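Local structure of bacillaene synthase dehydratase PksH (Bacillus subtilis, 3HP0) at residues Q41-C46 and T52-E57. The protein catalyses the dehydration of the (S)-3-hydroxy-3-methylglutaryl group tethered to PksL to a 3-methylglutaconyl group during synthesis of the antibiotic bacillaene. Numbering follows the deposited sequence.
Sequences QVLNQC and TVVVLE
Leu43 and Cys46 meet Val54 in a small, wholly apolar helix-on-sheet contact inside a beta-alpha-beta unit of the crotonase fold. The unit runs from strand 17-22 through helix 34-48 to strand 53-57, and the two strands lie side by side and parallel in the sheet. The contact illustrates how the helix of such a crossover packs on the strand that follows it: three buried side chains meet, with no hydrogen bond between residues 41-46 and 52-57. About 101 Å² is buried in all, and the contact lies away from the active-site residues Asp68 and Glu137.

Val54 carries the strand's side. It points toward the helix, and its two methyls are shared out between two helix residues one turn apart. CG1, anti to the backbone N (chi1 -179°), goes to Leu43, while CG2, beside that nitrogen, goes to Cys46. Leu43 leaves its helix alongside the strand and not at it; chi2 of -173° sets CD1 anti to CA and leaves CD2, the branch turned back nearer CA, to reach within 4.2 Å of Val54 CG1, the two side chains crossing at about a right angle. Cys46 points more directly at the strand, and the two backbones also come nearest there, with Cys46 CA 7.7 Å from Thr52 CA.

Neighbouring elements continue the packing. Leu92, Lys95 and Leu96 of helix 87-98 cover Leu43, Cys18 of strand 17-22 touches Cys46, and Tyr101 touches both. Val42, just before Leu43, rests on Ile20, so the helix straddles both strands of its unit. On the strand following the helix, the contact finishes with sulfur against methyl, Cys46 SG lying 4.0 Å from Val54 CG2.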
loop_
_atom_site.group_PDB
_atom_site.type_symbol
_atom_site.label_atom_id
_atom_site.label_comp_id
_atom_site.label_asym_id
_atom_site.label_seq_id
_atom_site.Cartn_x
_atom_site.Cartn_y
_atom_site.Cartn_z
ATOM N N GLN A 41 9.780 -0.656 -11.870
ATOM C CA GLN A 41 10.363 -1.299 -13.035
ATOM C C GLN A 41 9.358 -2.225 -13.722
ATOM O O GLN A 41 9.302 -2.297 -14.951
ATOM C CB GLN A 41 11.582 -2.097 -12.591
ATOM C CG GLN A 41 12.293 -2.823 -13.696
ATOM C CD GLN A 41 13.360 -3.751 -13.158
ATOM O OE1 GLN A 41 14.202 -3.348 -12.349
ATOM N NE2 GLN A 41 13.333 -5.001 -13.603
ATOM N N VAL A 42 8.576 -2.943 -12.924
ATOM C CA VAL A 42 7.567 -3.841 -13.464
ATOM C C VAL A 42 6.425 -3.024 -14.072
ATOM O O VAL A 42 5.866 -3.395 -15.107
ATOM C CB VAL A 42 6.985 -4.755 -12.366
ATOM C CG1 VAL A 42 5.846 -5.583 -12.936
ATOM C CG2 VAL A 42 8.067 -5.658 -11.805
ATOM N N LEU A 43 6.078 -1.914 -13.426
ATOM C CA LEU A 43 5.002 -1.070 -13.913
ATOM C C LEU A 43 5.357 -0.387 -15.226
ATOM O O LEU A 43 4.478 -0.132 -16.050
ATOM C CB LEU A 43 4.608 -0.032 -12.860
ATOM C CG LEU A 43 3.871 -0.595 -11.641
ATOM C CD1 LEU A 43 3.402 0.549 -10.763
ATOM C CD2 LEU A 43 2.677 -1.440 -12.096
ATOM N N ASN A 44 6.637 -0.083 -15.422
ATOM C CA ASN A 44 7.075 0.529 -16.673
ATOM C C ASN A 44 6.905 -0.464 -17.816
ATOM O O ASN A 44 6.591 -0.078 -18.939
ATOM C CB ASN A 44 8.531 0.974 -16.588
ATOM C CG ASN A 44 8.669 2.371 -16.035
ATOM O OD1 ASN A 44 8.004 3.294 -16.510
ATOM N ND2 ASN A 44 9.530 2.543 -15.034
ATOM N N GLN A 45 7.117 -1.744 -17.533
ATOM C CA GLN A 45 6.938 -2.759 -18.563
ATOM C C GLN A 45 5.456 -2.816 -18.926
ATOM O O GLN A 45 5.099 -3.006 -20.086
ATOM C CB GLN A 45 7.391 -4.133 -18.062
ATOM C CG GLN A 45 8.882 -4.243 -17.798
ATOM C CD GLN A 45 9.290 -5.617 -17.294
ATOM O OE1 GLN A 45 10.466 -5.873 -17.032
ATOM N NE2 GLN A 45 8.318 -6.508 -17.156
ATOM N N CYS A 46 4.595 -2.647 -17.927
ATOM C CA CYS A 46 3.157 -2.677 -18.144
ATOM C C CYS A 46 2.645 -1.380 -18.780
ATOM O O CYS A 46 1.519 -1.322 -19.265
ATOM C CB CYS A 46 2.428 -2.910 -16.817
ATOM S SG CYS A 46 2.844 -4.449 -15.983
ATOM N N THR A 52 -3.327 -4.978 -19.479
ATOM C CA THR A 52 -4.388 -4.061 -19.072
ATOM C C THR A 52 -4.702 -4.162 -17.589
ATOM O O THR A 52 -5.422 -3.319 -17.051
ATOM C CB THR A 52 -5.706 -4.338 -19.825
ATOM O OG1 THR A 52 -6.183 -5.649 -19.491
ATOM C CG2 THR A 52 -5.493 -4.244 -21.307
ATOM N N VAL A 53 -4.189 -5.197 -16.931
ATOM C CA VAL A 53 -4.454 -5.357 -15.507
ATOM C C VAL A 53 -3.213 -5.776 -14.744
ATOM O O VAL A 53 -2.444 -6.597 -15.220
ATOM C CB VAL A 53 -5.573 -6.422 -15.225
ATOM C CG1 VAL A 53 -5.856 -6.507 -13.721
ATOM C CG2 VAL A 53 -6.849 -6.069 -15.970
ATOM N N VAL A 54 -3.026 -5.203 -13.554
ATOM C CA VAL A 54 -1.897 -5.550 -12.700
ATOM C C VAL A 54 -2.462 -5.994 -11.354
ATOM O O VAL A 54 -3.216 -5.249 -10.718
ATOM C CB VAL A 54 -0.959 -4.352 -12.453
ATOM C CG1 VAL A 54 0.207 -4.791 -11.579
ATOM C CG2 VAL A 54 -0.459 -3.774 -13.781
ATOM N N VAL A 55 -2.103 -7.202 -10.927
ATOM C CA VAL A 55 -2.574 -7.738 -9.654
ATOM C C VAL A 55 -1.431 -7.805 -8.645
ATOM O O VAL A 55 -0.315 -8.202 -8.978
ATOM C CB VAL A 55 -3.173 -9.156 -9.825
ATOM C CG1 VAL A 55 -3.582 -9.711 -8.474
ATOM C CG2 VAL A 55 -4.374 -9.107 -10.768
ATOM N N LEU A 56 -1.718 -7.401 -7.416
ATOM C CA LEU A 56 -0.729 -7.417 -6.349
ATOM C C LEU A 56 -1.128 -8.499 -5.356
ATOM O O LEU A 56 -2.299 -8.613 -5.008
ATOM C CB LEU A 56 -0.682 -6.055 -5.643
ATOM C CG LEU A 56 -0.027 -4.852 -6.346
ATOM C CD1 LEU A 56 -0.640 -4.629 -7.722
ATOM C CD2 LEU A 56 -0.194 -3.611 -5.474
ATOM N N GLU A 57 -0.174 -9.290 -4.883
ATOM C CA GLU A 57 -0.523 -10.355 -3.947
ATOM C C GLU A 57 0.671 -11.014 -3.268
ATOM O O GLU A 57 1.754 -10.428 -3.169
ATOM C CB GLU A 57 -1.308 -11.422 -4.682
ATOM C CG GLU A 57 -0.526 -12.009 -5.833
ATOM C CD GLU A 57 -1.250 -13.141 -6.506
ATOM O OE1 GLU A 57 -0.565 -14.002 -7.096
ATOM O OE2 GLU A 57 -2.502 -13.170 -6.457
#